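Local coordinates for protein ECXA (Escherichia coli, PDB 4L63) that probably acts as a zinc metallopeptidase, forming the A subunit of an AB5 holotoxin, at residues G20-T26 and M237-G243; I42-T46 and I118-N124; R228-E232 and F250-G254. The contacts are given in a common frame with arbitrary orientation. Residues are numbered along the deposited sequence.

Overall arrangement
Contact 2 is the buried one. It packs isoleucines of the hairpin strand 41-44 on the turn from strand 115-119 into helix 120-126, with one very short hydrogen bond to Asn124. Its Ile118 touches helix 146-165, which carries two zinc-binding histidines. Contacts 1 and 3 lie on the opposite side of the chain's centre. Both use helix 228-239: contact 3 its first turn, contact 1 its last turn and the glycine-rich segment beyond. Their centres are 15 Å apart, against 34 Å between contacts 1 and 2. Contact 1 is partly buried and held largely by backbone hydrogen bonds. Contact 3 is a small surface contact of arginine with serine, beside a disulfide and the B subunits.

Contact 1: G20-T26 and M237-G243; sequences GQLYNIT and MRRGGSG
Residues 20-26 run antiparallel to 237-243. Gln21 and Ser242 form a non-hydrogen-bonded pair with CA atoms 4.5 Å apart. Leu22 N donates to Gly241 O (2.8 Å), and Gly243 N to Gly20 O (2.9 Å). Beside this pairing lie the start of helix 25-29 and the last turn of helix 228-239. Asn24 is the N-cap of helix 25-29, with a weak bond from Thr26 N to Asn24 OD1 (3.0 Å); the same oxygen accepts from Ser27. Ile25 N donates to Met237 O (2.8 Å), and Thr26 OG1 to Arg238 O (2.7 Å). The pairing is a minimal, weakly bonded two-stranded antiparallel sheet, tying the N-terminal region to helix 228-239. Gly240 leaves that helix with positive phi (58/-146), and a CB there would clash with Asn24 CB. At Gly241 (98/-168) a CB would jam against Gly240 O. Met237 (m,m,m) folds along 20-26: CE is 3.2 Å from Tyr23 O, SD 4.1 Å from CD2 of Leu22 (m,t) and CB 4.2 Å from Ile25 CG2. Ile25 (p,t) sets CD1 3.7 Å from Arg238 CG. One water joins Gln21 NE2 to Ser242 OG, which is also hydrogen-bonded to Asn244 N; another joins Asn24 ND2 to Arg238 O.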
loop_
_atom_site.group_PDB
_atom_site.type_symbol
_atom_site.label_atom_id
_atom_site.label_comp_id
_atom_site.label_asym_id
_atom_site.label_seq_id
_atom_site.Cartn_x
_atom_site.Cartn_y
_atom_site.Cartn_z
ATOM N N GLY A 20 -11.461 -22.876 2.149
ATOM C CA GLY A 20 -10.791 -21.606 1.920
ATOM C C GLY A 20 -10.887 -21.030 0.519
ATOM O O GLY A 20 -10.144 -20.111 0.166
ATOM N N GLN A 21 -11.802 -21.557 -0.284
ATOM C CA GLN A 21 -12.000 -21.044 -1.630
ATOM C C GLN A 21 -13.220 -20.143 -1.674
ATOM O O GLN A 21 -14.301 -20.522 -1.226
ATOM C CB GLN A 21 -12.138 -22.193 -2.635
ATOM C CG GLN A 21 -11.060 -23.252 -2.479
ATOM C CD GLN A 21 -9.675 -22.725 -2.815
ATOM O OE1 GLN A 21 -9.434 -22.251 -3.926
ATOM N NE2 GLN A 21 -8.764 -22.788 -1.847
ATOM N N LEU A 22 -13.033 -18.942 -2.211
ATOM C CA LEU A 22 -14.104 -17.962 -2.298
ATOM C C LEU A 22 -15.183 -18.426 -3.259
ATOM O O LEU A 22 -14.883 -18.913 -4.345
ATOM C CB LEU A 22 -13.555 -16.604 -2.741
ATOM C CG LEU A 22 -12.600 -15.969 -1.731
ATOM C CD1 LEU A 22 -11.693 -14.958 -2.411
ATOM C CD2 LEU A 22 -13.402 -15.323 -0.619
ATOM N N TYR A 23 -16.441 -18.279 -2.857
ATOM C CA TYR A 23 -17.535 -18.600 -3.758
ATOM C C TYR A 23 -17.474 -17.692 -4.986
ATOM O O TYR A 23 -17.145 -16.505 -4.903
ATOM C CB TYR A 23 -18.885 -18.495 -3.039
ATOM C CG TYR A 23 -19.156 -19.692 -2.150
ATOM C CD1 TYR A 23 -19.597 -20.895 -2.693
ATOM C CD2 TYR A 23 -18.950 -19.631 -0.775
ATOM C CE1 TYR A 23 -19.834 -21.999 -1.895
ATOM C CE2 TYR A 23 -19.185 -20.733 0.035
ATOM C CZ TYR A 23 -19.628 -21.917 -0.533
ATOM O OH TYR A 23 -19.868 -23.020 0.259
ATOM N N ASN A 24 -17.741 -18.289 -6.136
ATOM C CA ASN A 24 -17.705 -17.605 -7.415
ATOM C C ASN A 24 -19.124 -17.238 -7.816
ATOM O O ASN A 24 -19.886 -18.110 -8.238
ATOM C CB ASN A 24 -17.054 -18.510 -8.461
ATOM C CG ASN A 24 -16.768 -17.800 -9.767
ATOM O OD1 ASN A 24 -17.564 -16.995 -10.242
ATOM N ND2 ASN A 24 -15.628 -18.113 -10.364
ATOM N N ILE A 25 -19.493 -15.965 -7.682
ATOM C CA ILE A 25 -20.882 -15.580 -7.929
ATOM C C ILE A 25 -21.211 -15.587 -9.425
ATOM O O ILE A 25 -22.381 -15.584 -9.809
ATOM C CB ILE A 25 -21.223 -14.197 -7.321
ATOM C CG1 ILE A 25 -20.411 -13.079 -7.978
ATOM C CG2 ILE A 25 -21.034 -14.212 -5.797
ATOM C CD1 ILE A 25 -20.917 -11.692 -7.631
ATOM N N THR A 26 -20.182 -15.617 -10.268
ATOM C CA THR A 26 -20.400 -15.788 -11.702
ATOM C C THR A 26 -20.818 -17.230 -11.971
ATOM O O THR A 26 -21.747 -17.483 -12.735
ATOM C CB THR A 26 -19.144 -15.445 -12.534
ATOM O OG1 THR A 26 -18.802 -14.064 -12.354
ATOM C CG2 THR A 26 -19.398 -15.700 -14.021
ATOM N N MET A 237 -15.282 -11.627 -5.794
ATOM C CA MET A 237 -16.325 -12.654 -5.702
ATOM C C MET A 237 -16.820 -13.061 -7.083
ATOM O O MET A 237 -17.358 -14.156 -7.248
ATOM C CB MET A 237 -17.511 -12.176 -4.860
ATOM C CG MET A 237 -17.167 -11.820 -3.403
ATOM S SD MET A 237 -16.164 -13.055 -2.546
ATOM C CE MET A 237 -17.300 -14.440 -2.459
ATOM N N ARG A 238 -16.656 -12.182 -8.068
ATOM C CA ARG A 238 -17.047 -12.512 -9.443
ATOM C C ARG A 238 -16.075 -13.487 -10.093
ATOM O O ARG A 238 -16.437 -14.181 -11.032
ATOM C CB ARG A 238 -17.149 -11.260 -10.317
ATOM C CG ARG A 238 -18.351 -10.396 -10.035
ATOM C CD ARG A 238 -18.336 -9.159 -10.903
ATOM N NE ARG A 238 -18.343 -9.481 -12.326
ATOM C CZ ARG A 238 -17.648 -8.817 -13.244
ATOM N NH1 ARG A 238 -16.882 -7.795 -12.887
ATOM N NH2 ARG A 238 -17.716 -9.179 -14.517
ATOM N N ARG A 239 -14.838 -13.543 -9.610
ATOM C CA ARG A 239 -13.875 -14.455 -10.221
ATOM C C ARG A 239 -13.520 -15.606 -9.286
ATOM O O ARG A 239 -12.974 -16.619 -9.721
ATOM C CB ARG A 239 -12.610 -13.708 -10.653
ATOM C CG ARG A 239 -11.750 -13.190 -9.523
ATOM C CD ARG A 239 -10.431 -12.669 -10.073
ATOM N NE ARG A 239 -9.557 -12.168 -9.018
ATOM C CZ ARG A 239 -9.554 -10.913 -8.582
ATOM N NH1 ARG A 239 -10.378 -10.017 -9.115
ATOM N NH2 ARG A 239 -8.722 -10.552 -7.615
ATOM N N GLY A 240 -13.848 -15.451 -8.007
ATOM C CA GLY A 240 -13.609 -16.493 -7.025
ATOM C C GLY A 240 -12.148 -16.883 -6.928
ATOM O O GLY A 240 -11.261 -16.047 -7.097
ATOM N N GLY A 241 -11.896 -18.161 -6.671
ATOM C CA GLY A 241 -10.540 -18.650 -6.510
ATOM C C GLY A 241 -10.143 -18.760 -5.050
ATOM O O GLY A 241 -10.988 -18.665 -4.159
ATOM N N SER A 242 -8.850 -18.953 -4.805
ATOM C CA SER A 242 -8.341 -19.147 -3.450
ATOM C C SER A 242 -8.444 -17.887 -2.605
ATOM O O SER A 242 -8.193 -16.784 -3.086
ATOM C CB SER A 242 -6.884 -19.617 -3.482
ATOM O OG SER A 242 -6.360 -19.727 -2.168
ATOM N N GLY A 243 -8.802 -18.062 -1.336
ATOM C CA GLY A 243 -8.868 -16.950 -0.406
ATOM C C GLY A 243 -7.491 -16.452 -0.004
ATOM O O GLY A 243 -7.353 -15.352 0.537
HETATM O O HOH W 1 -5.807 -22.570 -1.050
HETATM O O HOH W 2 -15.184 -16.357 -12.956
#

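Contact 2: I42-T46 and I118-N124; sequences ITINT and IDIGSFN
Asn124, Ile44 and Ile120 bury the most surface here. Strand 42-44 and helix 120-124 run in roughly the same direction, with axes 8.1 Å apart at closest and a crossing angle of -34°. The CA atoms of Thr46 and Asn124 are 4.8 Å apart. OD1 of Asn124 (chi1 m) accepts from Asn45 N at a very short 2.4 Å and lies 3.1 Å from Ile44 CA. Thr46 OG1 gives a weak hydrogen bond to Asn124 O (3.4 Å). Ile44 (m,t) places CG2 3.5 Å from Phe123 CB. Both side chains meet Leu154 of helix 146-165, which carries the zinc ligands His160 and His164; Ile118 and Phe123 also touch its Thr157. Ile120 (m,m) puts CD1 3.6 Å from Ile42 CG2 and CG2 3.1 Å from Thr43 O. Ile42 CD1 reaches Ile118 CG2 (4.1 Å). Asp119 is the N-cap where strand 115-119 passes into the helix; its OD1 accepts from Ser122 N at a very short 2.5 Å. The contact thus packs the hairpin of strands 41-44 and 56-59 against this strand-to-helix turn. Ile42, Ile44, Ile118, Ile120 and Phe123 form buried apolar packing, while the Asn124 side chain takes up the backbone NH of Asn45.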
loop_
_atom_site.group_PDB
_atom_site.type_symbol
_atom_site.label_atom_id
_atom_site.label_comp_id
_atom_site.label_asym_id
_atom_site.label_seq_id
_atom_site.Cartn_x
_atom_site.Cartn_y
_atom_site.Cartn_z
ATOM N N ILE A 42 -44.180 -1.603 -1.150
ATOM C CA ILE A 42 -43.994 -1.877 0.267
ATOM C C ILE A 42 -44.797 -0.891 1.119
ATOM O O ILE A 42 -44.743 0.325 0.901
ATOM C CB ILE A 42 -42.504 -1.832 0.649
ATOM C CG1 ILE A 42 -41.840 -3.172 0.334
ATOM C CG2 ILE A 42 -42.337 -1.545 2.115
ATOM C CD1 ILE A 42 -40.402 -3.259 0.804
ATOM N N THR A 43 -45.561 -1.430 2.070
ATOM C CA THR A 43 -46.347 -0.608 2.986
ATOM C C THR A 43 -45.778 -0.686 4.409
ATOM O O THR A 43 -46.199 -1.518 5.210
ATOM C CB THR A 43 -47.839 -1.025 3.001
ATOM O OG1 THR A 43 -48.389 -0.852 1.690
ATOM C CG2 THR A 43 -48.625 -0.131 3.964
ATOM N N ILE A 44 -44.780 0.158 4.671
ATOM C CA ILE A 44 -44.280 0.501 6.007
ATOM C C ILE A 44 -45.007 1.727 6.531
ATOM O O ILE A 44 -45.102 2.669 5.776
ATOM C CB ILE A 44 -42.782 0.921 5.987
ATOM C CG1 ILE A 44 -41.920 -0.015 5.150
ATOM C CG2 ILE A 44 -42.248 1.023 7.392
ATOM C CD1 ILE A 44 -40.672 0.643 4.625
ATOM N N ASN A 45 -45.458 1.750 7.797
ATOM C CA ASN A 45 -45.599 3.017 8.598
ATOM C C ASN A 45 -45.613 2.932 10.133
ATOM O O ASN A 45 -46.207 2.039 10.728
ATOM C CB ASN A 45 -46.845 3.858 8.217
ATOM C CG ASN A 45 -48.128 3.156 8.477
ATOM O OD1 ASN A 45 -48.137 1.959 8.717
ATOM N ND2 ASN A 45 -49.227 3.864 8.367
ATOM N N THR A 46 -44.995 3.949 10.741
ATOM C CA THR A 46 -44.767 4.028 12.190
ATOM C C THR A 46 -45.665 5.052 12.906
ATOM O O THR A 46 -46.326 5.872 12.264
ATOM C CB THR A 46 -43.304 4.396 12.483
ATOM O OG1 THR A 46 -43.059 4.261 13.886
ATOM C CG2 THR A 46 -43.070 5.846 12.098
ATOM N N ILE A 118 -37.182 -8.413 3.172
ATOM C CA ILE A 118 -37.322 -7.139 3.863
ATOM C C ILE A 118 -38.527 -7.211 4.784
ATOM O O ILE A 118 -39.671 -7.193 4.327
ATOM C CB ILE A 118 -37.497 -5.954 2.885
ATOM C CG1 ILE A 118 -36.231 -5.748 2.049
ATOM C CG2 ILE A 118 -37.853 -4.678 3.646
ATOM C CD1 ILE A 118 -35.021 -5.340 2.849
ATOM N N ASP A 119 -38.272 -7.319 6.082
ATOM C CA ASP A 119 -39.354 -7.375 7.053
ATOM C C ASP A 119 -40.111 -6.058 7.049
ATOM O O ASP A 119 -39.508 -4.992 7.049
ATOM C CB ASP A 119 -38.817 -7.679 8.451
ATOM C CG ASP A 119 -39.888 -8.214 9.376
ATOM O OD1 ASP A 119 -40.545 -7.402 10.062
ATOM O OD2 ASP A 119 -40.075 -9.447 9.413
ATOM N N ILE A 120 -41.435 -6.131 7.030
ATOM C CA ILE A 120 -42.244 -4.924 7.035
ATOM C C ILE A 120 -42.650 -4.576 8.464
ATOM O O ILE A 120 -42.717 -3.402 8.834
ATOM C CB ILE A 120 -43.493 -5.083 6.153
ATOM C CG1 ILE A 120 -43.094 -5.543 4.749
ATOM C CG2 ILE A 120 -44.252 -3.780 6.077
ATOM C CD1 ILE A 120 -42.199 -4.571 4.021
ATOM N N GLY A 121 -42.904 -5.606 9.266
ATOM C CA GLY A 121 -43.260 -5.433 10.664
ATOM C C GLY A 121 -42.143 -4.850 11.513
ATOM O O GLY A 121 -42.399 -4.067 12.426
ATOM N N SER A 122 -40.902 -5.235 11.218
ATOM C CA SER A 122 -39.748 -4.690 11.931
ATOM C C SER A 122 -39.558 -3.206 11.622
ATOM O O SER A 122 -39.267 -2.417 12.520
ATOM C CB SER A 122 -38.471 -5.466 11.586
ATOM O OG SER A 122 -38.387 -6.673 12.325
ATOM N N PHE A 123 -39.726 -2.831 10.357
ATOM C CA PHE A 123 -39.637 -1.428 9.962
ATOM C C PHE A 123 -40.681 -0.582 10.690
ATOM O O PHE A 123 -40.349 0.435 11.292
ATOM C CB PHE A 123 -39.794 -1.279 8.447
ATOM C CG PHE A 123 -38.490 -1.325 7.698
ATOM C CD1 PHE A 123 -37.981 -2.526 7.242
ATOM C CD2 PHE A 123 -37.767 -0.167 7.463
ATOM C CE1 PHE A 123 -36.780 -2.577 6.559
ATOM C CE2 PHE A 123 -36.565 -0.210 6.783
ATOM C CZ PHE A 123 -36.069 -1.418 6.331
ATOM N N ASN A 124 -41.934 -1.024 10.652
ATOM C CA ASN A 124 -43.028 -0.323 11.325
ATOM C C ASN A 124 -42.759 -0.061 12.808
ATOM O O ASN A 124 -43.289 0.885 13.389
ATOM C CB ASN A 124 -44.328 -1.117 11.174
ATOM C CG ASN A 124 -44.767 -1.246 9.732
ATOM O OD1 ASN A 124 -44.810 -0.262 8.999
ATOM N ND2 ASN A 124 -45.091 -2.464 9.314
#

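Contact 3: R228-E232 and F250-G254; sequences RNDIE and FSCLG
This is a small, mainly polar surface contact. It joins the first turn of helix 228-239 to the loop that follows helix 246-249, near the C-terminal end of the chain. The guanidinium of Arg228 makes a bidentate hydrogen bond to Ser251, to its side chain and to its carbonyl O. Residues 228-232 are helical throughout, with Glu232 N bonded to Arg228 O (3.1 Å). In 250-254, Phe250 is the first residue to leave the preceding helix, and a 3-10 turn starts at Leu253. The closest CA atoms are those of Glu232 and Ser251, 6.7 Å apart. Arg228 is extended at chi1 and chi3 (both t), with chi2 between wells at -137°, and so spans to the loop. Its NH1 also donates to Asn229 OD1 (3.0 Å). That oxygen accepts from Gln194 as well, and Ser251 OG has a further partner in Ala187 O. Cys252 forms a disulfide with Cys189, so the loop is covalently tied beside the arginine. Arg228 NH2 lies 4.0 Å from Cys252 CB. Glu232 CB packs on Ser251 CB at 3.9 Å. Phe250 and Leu253 pack on ECXB chains, so the loop borders the B subunits of the holotoxin. Arg228 NH2 donates to Ser251 O (3.0 Å), and with Ser251 at chi1 p, Arg228 NH1 donates to Ser251 OG (2.9 Å).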
loop_
_atom_site.group_PDB
_atom_site.type_symbol
_atom_site.label_atom_id
_atom_site.label_comp_id
_atom_site.label_asym_id
_atom_site.label_seq_id
_atom_site.Cartn_x
_atom_site.Cartn_y
_atom_site.Cartn_z
ATOM N N ARG A 228 -15.473 2.048 -2.308
ATOM C CA ARG A 228 -14.484 1.561 -3.266
ATOM C C ARG A 228 -14.108 0.114 -2.965
ATOM O O ARG A 228 -14.098 -0.730 -3.858
ATOM C CB ARG A 228 -13.216 2.417 -3.263
ATOM C CG ARG A 228 -12.193 1.941 -4.295
ATOM C CD ARG A 228 -10.781 1.931 -3.733
ATOM N NE ARG A 228 -9.803 1.405 -4.683
ATOM C CZ ARG A 228 -9.223 0.212 -4.567
ATOM N NH1 ARG A 228 -9.525 -0.582 -3.535
ATOM N NH2 ARG A 228 -8.338 -0.183 -5.475
ATOM N N ASN A 229 -13.814 -0.181 -1.703
ATOM C CA ASN A 229 -13.408 -1.540 -1.353
ATOM C C ASN A 229 -14.561 -2.539 -1.483
ATOM O O ASN A 229 -14.331 -3.698 -1.841
ATOM C CB ASN A 229 -12.813 -1.588 0.058
ATOM C CG ASN A 229 -11.429 -0.958 0.119
ATOM O OD1 ASN A 229 -10.925 -0.472 -0.889
ATOM N ND2 ASN A 229 -10.804 -0.981 1.290
ATOM N N ASP A 230 -15.788 -2.104 -1.193
ATOM C CA ASP A 230 -16.962 -2.960 -1.401
ATOM C C ASP A 230 -17.037 -3.423 -2.857
ATOM O O ASP A 230 -17.291 -4.595 -3.141
ATOM C CB ASP A 230 -18.257 -2.224 -1.042
ATOM C CG ASP A 230 -18.448 -2.051 0.451
ATOM O OD1 ASP A 230 -17.851 -2.820 1.236
ATOM O OD2 ASP A 230 -19.208 -1.135 0.836
ATOM N N ILE A 231 -16.815 -2.487 -3.772
ATOM C CA ILE A 231 -16.865 -2.770 -5.205
ATOM C C ILE A 231 -15.750 -3.737 -5.606
ATOM O O ILE A 231 -15.985 -4.697 -6.331
ATOM C CB ILE A 231 -16.750 -1.471 -6.037
ATOM C CG1 ILE A 231 -17.951 -0.558 -5.780
ATOM C CG2 ILE A 231 -16.613 -1.785 -7.513
ATOM C CD1 ILE A 231 -19.301 -1.172 -6.143
ATOM N N GLU A 232 -14.536 -3.489 -5.123
ATOM C CA GLU A 232 -13.423 -4.393 -5.391
ATOM C C GLU A 232 -13.657 -5.779 -4.778
ATOM O O GLU A 232 -13.211 -6.792 -5.332
ATOM C CB GLU A 232 -12.113 -3.799 -4.863
ATOM C CG GLU A 232 -11.639 -2.593 -5.656
ATOM C CD GLU A 232 -11.574 -2.873 -7.145
ATOM O OE1 GLU A 232 -10.931 -3.867 -7.542
ATOM O OE2 GLU A 232 -12.172 -2.098 -7.919
ATOM N N PHE A 250 -5.689 -8.595 -1.905
ATOM C CA PHE A 250 -5.308 -7.179 -1.963
ATOM C C PHE A 250 -5.862 -6.503 -3.205
ATOM O O PHE A 250 -5.865 -7.106 -4.270
ATOM C CB PHE A 250 -3.789 -7.019 -1.955
ATOM C CG PHE A 250 -3.110 -7.736 -0.833
ATOM C CD1 PHE A 250 -3.180 -7.244 0.457
ATOM C CD2 PHE A 250 -2.366 -8.876 -1.072
ATOM C CE1 PHE A 250 -2.544 -7.897 1.487
ATOM C CE2 PHE A 250 -1.731 -9.534 -0.043
ATOM C CZ PHE A 250 -1.824 -9.052 1.233
ATOM N N SER A 251 -6.303 -5.250 -3.080
ATOM C CA SER A 251 -6.820 -4.540 -4.252
ATOM C C SER A 251 -6.054 -3.249 -4.561
ATOM O O SER A 251 -6.406 -2.542 -5.500
ATOM C CB SER A 251 -8.312 -4.215 -4.080
ATOM O OG SER A 251 -8.513 -3.232 -3.070
ATOM N N CYS A 252 -5.016 -2.934 -3.788
ATOM C CA CYS A 252 -4.180 -1.781 -4.150
ATOM C C CYS A 252 -2.738 -1.928 -3.656
ATOM O O CYS A 252 -2.079 -0.935 -3.351
ATOM C CB CYS A 252 -4.804 -0.467 -3.622
ATOM S SG CYS A 252 -4.700 -0.125 -1.817
ATOM N N LEU A 253 -2.233 -3.161 -3.615
ATOM C CA LEU A 253 -0.900 -3.391 -3.059
ATOM C C LEU A 253 0.186 -2.842 -3.978
ATOM O O LEU A 253 1.295 -2.548 -3.529
ATOM C CB LEU A 253 -0.652 -4.881 -2.803
ATOM C CG LEU A 253 0.588 -5.165 -1.944
ATOM C CD1 LEU A 253 0.502 -4.392 -0.639
ATOM C CD2 LEU A 253 0.728 -6.672 -1.679
ATOM N N GLY A 254 -0.145 -2.676 -5.256
ATOM C CA GLY A 254 0.764 -2.044 -6.201
ATOM C C GLY A 254 1.273 -0.697 -5.693
ATOM O O GLY A 254 2.392 -0.278 -6.010
#